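Local atomic coordinates of XC6422 protein (Xanthomonas campestris, PDB entry 2FUK), a protein that probably acts as a hydrolase, being a small serine alpha/beta-hydrolase that lacks a lid. Residues P37-C43 / D111-G117. Residue numbers count along the deposited sequence, not the author numbering.
Sequences PVTAIVC and DTLWLAG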
ATOM      1  N   PRO A  37       0.989   6.786 -18.429  1.00  8.72           N
ATOM      2  CA  PRO A  37       0.531   7.987 -19.132  1.00  7.73           C
ATOM      3  C   PRO A  37      -0.970   8.106 -18.901  1.00  7.50           C
ATOM      4  O   PRO A  37      -1.752   8.219 -19.842  1.00  6.67           O
ATOM      5  CB  PRO A  37       0.879   7.676 -20.582  1.00  7.79           C
ATOM      6  CG  PRO A  37       0.635   6.204 -20.664  1.00 10.03           C
ATOM      7  CD  PRO A  37       1.203   5.670 -19.369  1.00  8.26           C
ATOM      8  N   VAL A  38      -1.350   8.071 -17.628  1.00  7.63           N
ATOM      9  CA  VAL A  38      -2.749   8.120 -17.232  1.00  7.52           C
ATOM     10  C   VAL A  38      -2.969   9.010 -16.020  1.00  6.02           C
ATOM     11  O   VAL A  38      -2.142   9.050 -15.111  1.00  5.89           O
ATOM     12  CB  VAL A  38      -3.255   6.703 -16.843  1.00  5.90           C
ATOM     13  CG1 VAL A  38      -4.714   6.765 -16.401  1.00  8.44           C
ATOM     14  CG2 VAL A  38      -3.082   5.732 -18.012  1.00  7.37           C
ATOM     15  N   THR A  39      -4.085   9.730 -16.025  1.00  7.76           N
ATOM     16  CA  THR A  39      -4.475  10.571 -14.897  1.00  5.74           C
ATOM     17  C   THR A  39      -5.895  10.117 -14.598  1.00  6.95           C
ATOM     18  O   THR A  39      -6.714   9.987 -15.512  1.00  6.45           O
ATOM     19  CB  THR A  39      -4.491  12.080 -15.237  1.00  7.04           C
ATOM     20  OG1 THR A  39      -3.156  12.541 -15.478  1.00  8.12           O
ATOM     21  CG2 THR A  39      -5.061  12.882 -14.065  1.00  7.81           C
ATOM     22  N   ALA A  40      -6.173   9.841 -13.330  1.00  6.28           N
ATOM     23  CA  ALA A  40      -7.494   9.390 -12.925  1.00  5.44           C
ATOM     24  C   ALA A  40      -8.136  10.395 -11.984  1.00  5.73           C
ATOM     25  O   ALA A  40      -7.447  11.050 -11.204  1.00  8.33           O
ATOM     26  CB  ALA A  40      -7.392   8.037 -12.233  1.00  7.36           C
ATOM     27  N   ILE A  41      -9.455  10.530 -12.083  1.00  4.20           N
ATOM     28  CA  ILE A  41     -10.203  11.424 -11.205  1.00  4.53           C
ATOM     29  C   ILE A  41     -11.097  10.521 -10.369  1.00  4.62           C
ATOM     30  O   ILE A  41     -11.763   9.639 -10.907  1.00  6.27           O
ATOM     31  CB  ILE A  41     -11.095  12.406 -12.001  1.00  4.67           C
ATOM     32  CG1 ILE A  41     -10.227  13.290 -12.894  1.00  6.91           C
ATOM     33  CG2 ILE A  41     -11.883  13.298 -11.033  1.00  5.48           C
ATOM     34  CD1 ILE A  41     -11.021  14.157 -13.851  1.00  5.66           C
ATOM     35  N   VAL A  42     -11.098  10.736  -9.056  1.00  5.36           N
ATOM     36  CA  VAL A  42     -11.903   9.934  -8.138  1.00  5.94           C
ATOM     37  C   VAL A  42     -12.984  10.804  -7.500  1.00  5.73           C
ATOM     38  O   VAL A  42     -12.675  11.809  -6.857  1.00  6.34           O
ATOM     39  CB  VAL A  42     -11.020   9.321  -7.020  1.00  6.18           C
ATOM     40  CG1 VAL A  42     -11.870   8.459  -6.093  1.00  7.21           C
ATOM     41  CG2 VAL A  42      -9.899   8.493  -7.637  1.00  7.93           C
ATOM     42  N   CYS A  43     -14.245  10.410  -7.678  1.00  6.06           N
ATOM     43  CA  CYS A  43     -15.388  11.158  -7.148  1.00  6.26           C
ATOM     44  C   CYS A  43     -15.870  10.615  -5.801  1.00  6.66           C
ATOM     45  O   CYS A  43     -15.930   9.401  -5.599  1.00  6.71           O
ATOM     46  CB  CYS A  43     -16.539  11.134  -8.156  1.00  6.69           C
ATOM     47  SG  CYS A  43     -16.127  11.832  -9.792  1.00  5.51           S
ATOM     48  N   ASP A 111      -1.777  12.184 -21.807  1.00  9.06           N
ATOM     49  CA  ASP A 111      -2.278  11.136 -20.910  1.00  7.75           C
ATOM     50  C   ASP A 111      -3.661  10.705 -21.353  1.00  7.66           C
ATOM     51  O   ASP A 111      -4.325  11.406 -22.119  1.00  8.25           O
ATOM     52  CB  ASP A 111      -2.460  11.656 -19.477  1.00  7.76           C
ATOM     53  CG  ASP A 111      -1.179  11.711 -18.690  1.00  9.94           C
ATOM     54  OD1 ASP A 111      -0.107  11.405 -19.247  1.00 10.86           O
ATOM     55  OD2 ASP A 111      -1.260  12.065 -17.492  1.00 11.81           O
ATOM     56  N   THR A 112      -4.094   9.547 -20.865  1.00  7.10           N
ATOM     57  CA  THR A 112      -5.453   9.100 -21.134  1.00  6.84           C
ATOM     58  C   THR A 112      -6.181   9.343 -19.814  1.00  7.05           C
ATOM     59  O   THR A 112      -5.546   9.567 -18.775  1.00  8.23           O
ATOM     60  CB  THR A 112      -5.542   7.610 -21.534  1.00  8.37           C
ATOM     61  OG1 THR A 112      -4.708   6.817 -20.685  1.00  8.93           O
ATOM     62  CG2 THR A 112      -5.126   7.430 -22.984  1.00 10.20           C
ATOM     63  N   LEU A 113      -7.504   9.306 -19.843  1.00  7.49           N
ATOM     64  CA  LEU A 113      -8.274   9.572 -18.640  1.00  6.90           C
ATOM     65  C   LEU A 113      -9.049   8.401 -18.051  1.00  6.79           C
ATOM     66  O   LEU A 113      -9.787   7.702 -18.747  1.00  7.19           O
ATOM     67  CB  LEU A 113      -9.249  10.716 -18.912  1.00  7.73           C
ATOM     68  CG  LEU A 113     -10.146  11.133 -17.748  1.00  8.72           C
ATOM     69  CD1 LEU A 113      -9.339  11.910 -16.728  1.00  8.84           C
ATOM     70  CD2 LEU A 113     -11.288  11.985 -18.281  1.00  8.33           C
ATOM     71  N   TRP A 114      -8.877   8.200 -16.750  1.00  6.93           N
ATOM     72  CA  TRP A 114      -9.599   7.156 -16.037  1.00  6.37           C
ATOM     73  C   TRP A 114     -10.524   7.858 -15.046  1.00  6.83           C
ATOM     74  O   TRP A 114     -10.165   8.883 -14.480  1.00  7.31           O
ATOM     75  CB  TRP A 114      -8.635   6.254 -15.266  1.00  7.72           C
ATOM     76  CG  TRP A 114      -7.901   5.248 -16.108  1.00  6.77           C
ATOM     77  CD1 TRP A 114      -7.601   5.346 -17.440  1.00  8.94           C
ATOM     78  CD2 TRP A 114      -7.295   4.038 -15.647  1.00  8.92           C
ATOM     79  NE1 TRP A 114      -6.833   4.269 -17.830  1.00  9.00           N
ATOM     80  CE2 TRP A 114      -6.632   3.453 -16.749  1.00  8.06           C
ATOM     81  CE3 TRP A 114      -7.242   3.391 -14.404  1.00  8.87           C
ATOM     82  CZ2 TRP A 114      -5.921   2.247 -16.645  1.00  8.48           C
ATOM     83  CZ3 TRP A 114      -6.538   2.195 -14.302  1.00  9.84           C
ATOM     84  CH2 TRP A 114      -5.887   1.638 -15.418  1.00  8.61           C
ATOM     85  N   LEU A 115     -11.720   7.311 -14.853  1.00  6.48           N
ATOM     86  CA  LEU A 115     -12.675   7.879 -13.913  1.00  6.27           C
ATOM     87  C   LEU A 115     -13.066   6.805 -12.911  1.00  6.50           C
ATOM     88  O   LEU A 115     -13.188   5.632 -13.261  1.00  7.78           O
ATOM     89  CB  LEU A 115     -13.937   8.379 -14.635  1.00  8.02           C
ATOM     90  CG  LEU A 115     -13.832   9.578 -15.583  1.00  8.13           C
ATOM     91  CD1 LEU A 115     -15.218   9.896 -16.154  1.00  8.72           C
ATOM     92  CD2 LEU A 115     -13.285  10.780 -14.837  1.00 10.62           C
ATOM     93  N   ALA A 116     -13.242   7.208 -11.659  1.00  5.97           N
ATOM     94  CA  ALA A 116     -13.650   6.281 -10.614  1.00  5.41           C
ATOM     95  C   ALA A 116     -14.523   7.050  -9.642  1.00  5.31           C
ATOM     96  O   ALA A 116     -14.451   8.275  -9.561  1.00  5.95           O
ATOM     97  CB  ALA A 116     -12.430   5.714  -9.886  1.00  6.59           C
ATOM     98  N   GLY A 117     -15.353   6.331  -8.904  1.00  5.11           N
ATOM     99  CA  GLY A 117     -16.208   6.996  -7.950  1.00  6.34           C
ATOM    100  C   GLY A 117     -16.758   6.011  -6.953  1.00  6.96           C
ATOM    101  O   GLY A 117     -16.866   4.825  -7.242  1.00  6.94           O
TER
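Strands 38-43 and 112-117 run parallel, their axes 4.4 Å apart at the closest, and the Trp114 indole is the large bump on the face it shares with Val38, Ala40, Val42 and Ala116. Val38 lays CG1 on one face of the ring, 3.4 Å from the centroid of the five-membered ring, a CH-pi contact; Ala40 leaves room beside the root of the indole, its CB 3.7 Å from Trp114 CB. Further along this side of the sheet Val42 and Ala116 meet loosely (CG2 to CB 4.4 Å). On the opposite side of the sheet Ile41 packs against the ends of both Leu113 and Leu115, CD1 lying 4.0 Å from Leu113 CD1 and CB 3.9 Å from Leu115 CD2; Val100 of helix 92-107 packs on Ile41 there. These are central strands of the alpha/beta-hydrolase sheet, flanked by strands 71-75 and 136-140, and segment 111-117 closes with Gly117, the first glycine of a probable GxSxG nucleophile elbow. Cys43 CA and Gly117 CA lie 4.3 Å apart. Staggered backbone hydrogen bonds of a parallel pair run from Thr112 N to Pro37 O (2.9 Å) through to Cys43 N with Ala116 O (2.9 Å). At the N-terminal end of the pair Thr39 OG1 donates to Asp111 OD2 (2.8 Å), while Asp111 OD1 forms a salt bridge with Arg108.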